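Local coordinates for protein heme oxygenase (mycobilin-producing) (Mycobacterium tuberculosis, PDB 3HX9) that degrades heme, probably by oxidative opening of the porphyrin to mycobilin with release of iron, as a homodimer that can hold two hemes in its active site, at residues V30-L42 with F52-W66. Residues are numbered along the deposited sequence; the frame is centred on the assembly and turned at random.
Sequences VENSPGFLGFQLL and FVVTHWESDEAFQAW. With HEM (protoporphyrin IX containing Fe), chain E.
Phe36 to Leu42 pair with Phe52 to Trp57 as the two antiparallel strands of a hairpin, one face of which walls the heme pocket. Backbone bonds line the pair from Phe52 N–Leu42 O at one end to Leu37 N–His56 O; just past the strands, Glu58 N adds a bond to Gly35 O (2.8 Å). On the heme face, Phe36 turns its ring edge to the face of the Trp57 six-membered ring, centroids 4.9 Å apart and planes at 53°; Phe63 CA lies over the opposite face, toward its rim. Trp57 NE1 donates in its ring plane to Thr55 OG1 (2.9 Å), which also bonds Lys5 O. With CG1 anti to the backbone N (chi1 -172°), Val30 lays that methyl over the Phe36 ring and against Trp66, CG1 to NE1 3.7 Å. The hairpin belongs to the dimeric alpha-beta barrel of the antibiotic biosynthesis monooxygenase family: strand 36-46 pairs with a strand of the second subunit, and Gln40 NE2 hydrogen-bonds Asp97 OD1 of that subunit. A heme vinyl carbon, CAB, sits 3.7 Å above the centre of the Phe39 ring, while CBB reaches Thr55 CG2 at 3.3 Å. Trp66, the predicted transition-state stabiliser, touches both hemes. Beyond the strands, a water bridges Pro34 O and Ala62 O, linking the type II turn Ser33 to Phe36 to helix 60-68.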
loop_
_atom_site.group_PDB
_atom_site.type_symbol
_atom_site.label_atom_id
_atom_site.label_comp_id
_atom_site.label_asym_id
_atom_site.label_seq_id
_atom_site.Cartn_x
_atom_site.Cartn_y
_atom_site.Cartn_z
ATOM N N VAL A 30 1.416 15.222 10.298
ATOM C CA VAL A 30 0.177 15.385 9.561
ATOM C C VAL A 30 -1.002 15.146 10.521
ATOM O O VAL A 30 -2.162 15.285 10.135
ATOM C CB VAL A 30 0.142 14.403 8.356
ATOM C CG1 VAL A 30 -1.086 14.658 7.383
ATOM C CG2 VAL A 30 1.451 14.512 7.567
ATOM N N GLU A 31 -0.690 14.720 11.730
ATOM C CA GLU A 31 -1.725 14.380 12.746
ATOM C C GLU A 31 -2.844 15.434 12.811
ATOM O O GLU A 31 -2.578 16.645 12.783
ATOM C CB GLU A 31 -0.989 14.239 14.100
ATOM C CG GLU A 31 -1.780 13.646 15.282
ATOM C CD GLU A 31 -1.042 13.761 16.650
ATOM O OE1 GLU A 31 -0.434 12.758 17.098
ATOM O OE2 GLU A 31 -1.092 14.846 17.293
ATOM N N ASN A 32 -4.091 14.960 12.851
ATOM C CA ASN A 32 -5.267 15.796 12.946
ATOM C C ASN A 32 -5.581 16.626 11.736
ATOM O O ASN A 32 -6.405 17.514 11.828
ATOM C CB ASN A 32 -5.126 16.745 14.160
ATOM C CG ASN A 32 -4.892 16.001 15.452
ATOM O OD1 ASN A 32 -4.182 16.489 16.324
ATOM N ND2 ASN A 32 -5.490 14.844 15.600
ATOM N N SER A 33 -4.916 16.409 10.595
ATOM C CA SER A 33 -5.276 17.158 9.393
ATOM C C SER A 33 -6.634 16.633 8.960
ATOM O O SER A 33 -6.871 15.429 9.131
ATOM C CB SER A 33 -4.319 16.851 8.238
ATOM O OG SER A 33 -3.034 17.295 8.523
ATOM N N PRO A 34 -7.527 17.505 8.421
ATOM C CA PRO A 34 -8.887 17.038 8.208
ATOM C C PRO A 34 -8.969 15.902 7.147
ATOM O O PRO A 34 -8.388 16.010 6.072
ATOM C CB PRO A 34 -9.643 18.282 7.776
ATOM C CG PRO A 34 -8.753 19.461 8.099
ATOM C CD PRO A 34 -7.348 18.932 8.100
ATOM N N GLY A 35 -9.693 14.847 7.479
ATOM C CA GLY A 35 -9.846 13.730 6.584
ATOM C C GLY A 35 -8.660 12.748 6.641
ATOM O O GLY A 35 -8.665 11.729 5.925
ATOM N N PHE A 36 -7.671 13.014 7.486
ATOM C CA PHE A 36 -6.424 12.195 7.423
ATOM C C PHE A 36 -6.603 11.010 8.272
ATOM O O PHE A 36 -7.014 11.160 9.447
ATOM C CB PHE A 36 -5.241 12.995 7.960
ATOM C CG PHE A 36 -3.946 12.242 7.959
ATOM C CD1 PHE A 36 -3.445 11.681 6.772
ATOM C CD2 PHE A 36 -3.224 12.105 9.107
ATOM C CE1 PHE A 36 -2.218 10.962 6.804
ATOM C CE2 PHE A 36 -1.940 11.447 9.153
ATOM C CZ PHE A 36 -1.455 10.844 7.979
ATOM N N LEU A 37 -6.308 9.810 7.744
ATOM C CA LEU A 37 -6.481 8.564 8.534
ATOM C C LEU A 37 -5.194 7.814 8.899
ATOM O O LEU A 37 -5.237 6.712 9.471
ATOM C CB LEU A 37 -7.434 7.572 7.801
ATOM C CG LEU A 37 -8.776 8.180 7.387
ATOM C CD1 LEU A 37 -9.396 7.365 6.290
ATOM C CD2 LEU A 37 -9.595 8.134 8.666
ATOM N N GLY A 38 -4.031 8.390 8.601
ATOM C CA GLY A 38 -2.795 7.803 9.084
ATOM C C GLY A 38 -1.877 7.542 7.862
ATOM O O GLY A 38 -2.297 7.708 6.699
ATOM N N PHE A 39 -0.695 7.051 8.180
ATOM C CA PHE A 39 0.264 6.657 7.134
ATOM C C PHE A 39 1.233 5.638 7.605
ATOM O O PHE A 39 1.452 5.447 8.802
ATOM C CB PHE A 39 0.952 7.875 6.492
ATOM C CG PHE A 39 2.222 8.313 7.123
ATOM C CD1 PHE A 39 3.485 7.964 6.537
ATOM C CD2 PHE A 39 2.203 9.100 8.279
ATOM C CE1 PHE A 39 4.644 8.398 7.089
ATOM C CE2 PHE A 39 3.403 9.581 8.818
ATOM C CZ PHE A 39 4.610 9.212 8.229
ATOM N N GLN A 40 1.838 4.974 6.615
ATOM C CA GLN A 40 2.913 4.082 6.941
ATOM C C GLN A 40 4.072 4.440 6.084
ATOM O O GLN A 40 3.884 4.802 4.906
ATOM C CB GLN A 40 2.573 2.605 6.614
ATOM C CG GLN A 40 1.386 2.068 7.471
ATOM C CD GLN A 40 0.035 2.542 6.971
ATOM O OE1 GLN A 40 -0.238 2.498 5.739
ATOM N NE2 GLN A 40 -0.854 2.977 7.899
ATOM N N LEU A 41 5.257 4.228 6.621
ATOM C CA LEU A 41 6.495 4.249 5.754
ATOM C C LEU A 41 6.889 2.774 5.557
ATOM O O LEU A 41 7.091 2.044 6.517
ATOM C CB LEU A 41 7.650 4.999 6.432
ATOM C CG LEU A 41 8.990 4.989 5.668
ATOM C CD1 LEU A 41 8.809 5.838 4.382
ATOM C CD2 LEU A 41 10.042 5.658 6.520
ATOM N N LEU A 42 6.962 2.366 4.294
ATOM C CA LEU A 42 7.313 1.003 3.919
ATOM C C LEU A 42 8.720 0.988 3.301
ATOM O O LEU A 42 9.004 1.603 2.244
ATOM C CB LEU A 42 6.293 0.493 2.885
ATOM C CG LEU A 42 4.817 0.588 3.397
ATOM C CD1 LEU A 42 3.967 -0.237 2.370
ATOM C CD2 LEU A 42 4.706 -0.127 4.788
ATOM N N PHE A 52 7.748 3.274 0.007
ATOM C CA PHE A 52 6.346 3.716 -0.232
ATOM C C PHE A 52 5.868 4.418 1.004
ATOM O O PHE A 52 5.931 3.838 2.087
ATOM C CB PHE A 52 5.387 2.519 -0.464
ATOM C CG PHE A 52 5.333 1.996 -1.872
ATOM C CD1 PHE A 52 6.308 2.364 -2.814
ATOM C CD2 PHE A 52 4.321 1.135 -2.266
ATOM C CE1 PHE A 52 6.241 1.876 -4.111
ATOM C CE2 PHE A 52 4.241 0.626 -3.565
ATOM C CZ PHE A 52 5.270 0.994 -4.477
ATOM N N VAL A 53 5.410 5.658 0.844
ATOM C CA VAL A 53 4.863 6.437 1.913
ATOM C C VAL A 53 3.356 6.351 1.669
ATOM O O VAL A 53 2.845 6.992 0.774
ATOM C CB VAL A 53 5.349 7.882 1.846
ATOM C CG1 VAL A 53 4.747 8.725 2.993
ATOM C CG2 VAL A 53 6.922 7.832 2.020
ATOM N N VAL A 54 2.713 5.466 2.401
ATOM C CA VAL A 54 1.306 5.062 2.130
ATOM C C VAL A 54 0.401 5.896 3.018
ATOM O O VAL A 54 0.351 5.672 4.243
ATOM C CB VAL A 54 1.100 3.579 2.406
ATOM C CG1 VAL A 54 -0.379 3.164 2.104
ATOM C CG2 VAL A 54 2.073 2.755 1.601
ATOM N N THR A 55 -0.301 6.847 2.414
ATOM C CA THR A 55 -1.135 7.727 3.258
ATOM C C THR A 55 -2.598 7.425 2.966
ATOM O O THR A 55 -2.981 7.039 1.850
ATOM C CB THR A 55 -0.880 9.221 3.020
ATOM O OG1 THR A 55 -1.434 9.638 1.734
ATOM C CG2 THR A 55 0.604 9.511 3.060
ATOM N N HIS A 56 -3.427 7.588 4.013
ATOM C CA HIS A 56 -4.864 7.206 3.919
ATOM C C HIS A 56 -5.732 8.417 4.246
ATOM O O HIS A 56 -5.435 9.161 5.196
ATOM C CB HIS A 56 -5.097 6.168 5.032
ATOM C CG HIS A 56 -4.325 4.904 4.791
ATOM N ND1 HIS A 56 -3.053 4.677 5.265
ATOM C CD2 HIS A 56 -4.663 3.817 4.052
ATOM C CE1 HIS A 56 -2.651 3.473 4.868
ATOM N NE2 HIS A 56 -3.629 2.920 4.161
ATOM N N TRP A 57 -6.752 8.636 3.423
ATOM C CA TRP A 57 -7.619 9.806 3.582
ATOM C C TRP A 57 -9.060 9.378 3.437
ATOM O O TRP A 57 -9.383 8.449 2.729
ATOM C CB TRP A 57 -7.309 10.865 2.558
ATOM C CG TRP A 57 -5.874 11.315 2.600
ATOM C CD1 TRP A 57 -4.771 10.664 2.064
ATOM C CD2 TRP A 57 -5.377 12.450 3.310
ATOM N NE1 TRP A 57 -3.633 11.340 2.430
ATOM C CE2 TRP A 57 -3.966 12.474 3.134
ATOM C CE3 TRP A 57 -5.989 13.484 4.023
ATOM C CZ2 TRP A 57 -3.149 13.478 3.735
ATOM C CZ3 TRP A 57 -5.205 14.480 4.623
ATOM C CH2 TRP A 57 -3.784 14.486 4.440
ATOM N N GLU A 58 -9.942 10.118 4.079
ATOM C CA GLU A 58 -11.378 9.915 3.842
ATOM C C GLU A 58 -11.849 10.172 2.422
ATOM O O GLU A 58 -12.784 9.504 1.961
ATOM C CB GLU A 58 -12.159 10.858 4.771
ATOM C CG GLU A 58 -11.727 10.715 6.225
ATOM C CD GLU A 58 -12.786 11.189 7.205
ATOM O OE1 GLU A 58 -13.426 12.259 6.935
ATOM O OE2 GLU A 58 -12.951 10.462 8.233
ATOM N N SER A 59 -11.247 11.140 1.706
ATOM C CA SER A 59 -11.627 11.457 0.355
ATOM C C SER A 59 -10.456 12.038 -0.401
ATOM O O SER A 59 -9.496 12.522 0.226
ATOM C CB SER A 59 -12.731 12.526 0.368
ATOM O OG SER A 59 -12.249 13.776 0.878
ATOM N N ASP A 60 -10.565 12.027 -1.709
ATOM C CA ASP A 60 -9.571 12.729 -2.510
ATOM C C ASP A 60 -9.629 14.225 -2.168
ATOM O O ASP A 60 -8.584 14.874 -2.113
ATOM C CB ASP A 60 -9.862 12.551 -3.967
ATOM C CG ASP A 60 -8.923 13.356 -4.844
ATOM O OD1 ASP A 60 -7.682 13.162 -4.769
ATOM O OD2 ASP A 60 -9.431 14.259 -5.605
ATOM N N GLU A 61 -10.823 14.771 -1.895
ATOM C CA GLU A 61 -10.838 16.245 -1.637
ATOM C C GLU A 61 -10.031 16.590 -0.386
ATOM O O GLU A 61 -9.366 17.665 -0.335
ATOM C CB GLU A 61 -12.275 16.799 -1.519
ATOM C CG GLU A 61 -12.863 17.196 -2.856
ATOM C CD GLU A 61 -14.412 17.194 -2.864
ATOM O OE1 GLU A 61 -15.003 17.886 -1.988
ATOM O OE2 GLU A 61 -15.029 16.507 -3.749
ATOM N N ALA A 62 -10.071 15.691 0.607
ATOM C CA ALA A 62 -9.361 15.921 1.819
ATOM C C ALA A 62 -7.872 15.915 1.533
ATOM O O ALA A 62 -7.129 16.807 1.980
ATOM C CB ALA A 62 -9.707 14.836 2.914
ATOM N N PHE A 63 -7.449 14.924 0.764
ATOM C CA PHE A 63 -6.037 14.876 0.378
ATOM C C PHE A 63 -5.624 16.138 -0.401
ATOM O O PHE A 63 -4.611 16.768 -0.082
ATOM C CB PHE A 63 -5.738 13.650 -0.443
ATOM C CG PHE A 63 -4.373 13.699 -1.100
ATOM C CD1 PHE A 63 -3.205 13.526 -0.337
ATOM C CD2 PHE A 63 -4.298 13.976 -2.421
ATOM C CE1 PHE A 63 -1.943 13.600 -0.937
ATOM C CE2 PHE A 63 -3.061 14.070 -3.093
ATOM C CZ PHE A 63 -1.874 13.878 -2.308
ATOM N N GLN A 64 -6.398 16.488 -1.425
ATOM C CA GLN A 64 -6.070 17.651 -2.216
ATOM C C GLN A 64 -5.980 18.933 -1.381
ATOM O O GLN A 64 -5.115 19.800 -1.650
ATOM C CB GLN A 64 -7.009 17.819 -3.375
ATOM C CG GLN A 64 -7.039 16.574 -4.331
ATOM C CD GLN A 64 -5.795 16.340 -5.166
ATOM O OE1 GLN A 64 -5.018 17.269 -5.393
ATOM N NE2 GLN A 64 -5.621 15.085 -5.697
ATOM N N ALA A 65 -6.847 19.081 -0.406
ATOM C CA ALA A 65 -6.814 20.303 0.399
ATOM C C ALA A 65 -5.491 20.413 1.158
ATOM O O ALA A 65 -4.899 21.473 1.222
ATOM C CB ALA A 65 -8.005 20.324 1.368
ATOM N N TRP A 66 -5.063 19.302 1.739
ATOM C CA TRP A 66 -3.800 19.226 2.500
ATOM C C TRP A 66 -2.574 19.409 1.606
ATOM O O TRP A 66 -1.708 20.258 1.874
ATOM C CB TRP A 66 -3.714 17.867 3.184
ATOM C CG TRP A 66 -2.439 17.663 3.864
ATOM C CD1 TRP A 66 -2.048 18.195 5.073
ATOM C CD2 TRP A 66 -1.392 16.797 3.437
ATOM N NE1 TRP A 66 -0.785 17.725 5.407
ATOM C CE2 TRP A 66 -0.348 16.891 4.404
ATOM C CE3 TRP A 66 -1.218 15.970 2.297
ATOM C CZ2 TRP A 66 0.848 16.132 4.303
ATOM C CZ3 TRP A 66 -0.020 15.245 2.188
ATOM C CH2 TRP A 66 0.992 15.336 3.187
HETATM C CHA HEM E . 9.804 14.514 0.663
HETATM C CHB HEM E . 7.613 13.501 4.888
HETATM C CHC HEM E . 3.522 12.467 2.456
HETATM C CHD HEM E . 5.502 14.333 -1.561
HETATM C C1A HEM E . 9.554 14.256 1.995
HETATM C C2A HEM E . 10.578 14.247 3.013
HETATM C C3A HEM E . 9.977 13.990 4.174
HETATM C C4A HEM E . 8.592 13.783 3.934
HETATM C CMA HEM E . 10.611 13.827 5.560
HETATM C CAA HEM E . 12.087 14.516 2.746
HETATM C CBA HEM E . 12.757 13.198 2.323
HETATM C CGA HEM E . 14.257 13.271 2.077
HETATM O O1A HEM E . 14.652 13.011 0.957
HETATM O O2A HEM E . 15.039 13.578 2.982
HETATM C C1B HEM E . 6.337 13.124 4.562
HETATM C C2B HEM E . 5.370 12.633 5.530
HETATM C C3B HEM E . 4.231 12.333 4.854
HETATM C C4B HEM E . 4.453 12.609 3.440
HETATM C CMB HEM E . 5.577 12.497 7.047
HETATM C CAB HEM E . 2.990 11.733 5.510
HETATM C CBB HEM E . 1.757 11.907 5.047
HETATM C C1C HEM E . 3.704 12.901 1.167
HETATM C C2C HEM E . 2.746 12.751 0.101
HETATM C C3C HEM E . 3.368 13.249 -0.981
HETATM C C4C HEM E . 4.657 13.735 -0.647
HETATM C CMC HEM E . 1.388 12.020 0.139
HETATM C CAC HEM E . 2.789 13.321 -2.385
HETATM C CBC HEM E . 1.664 14.031 -2.520
HETATM C C1D HEM E . 6.837 14.540 -1.349
HETATM C C2D HEM E . 7.741 14.944 -2.383
HETATM C C3D HEM E . 9.094 14.997 -1.696
HETATM C C4D HEM E . 8.859 14.594 -0.318
HETATM C CMD HEM E . 7.337 15.254 -3.854
HETATM C CAD HEM E . 10.430 15.364 -2.355
HETATM C CBD HEM E . 10.981 14.023 -2.873
HETATM C CGD HEM E . 12.209 14.305 -3.753
HETATM O O1D HEM E . 12.797 15.383 -3.632
HETATM O O2D HEM E . 12.577 13.536 -4.668
HETATM N NA HEM E . 8.319 13.952 2.587
HETATM N NB HEM E . 5.751 13.112 3.330
HETATM N NC HEM E . 4.859 13.532 0.702
HETATM N ND HEM E . 7.533 14.293 -0.181
HETATM FE FE HEM E . 6.736 13.427 1.518
HETATM O O HOH W 1 -7.407 18.076 4.509
#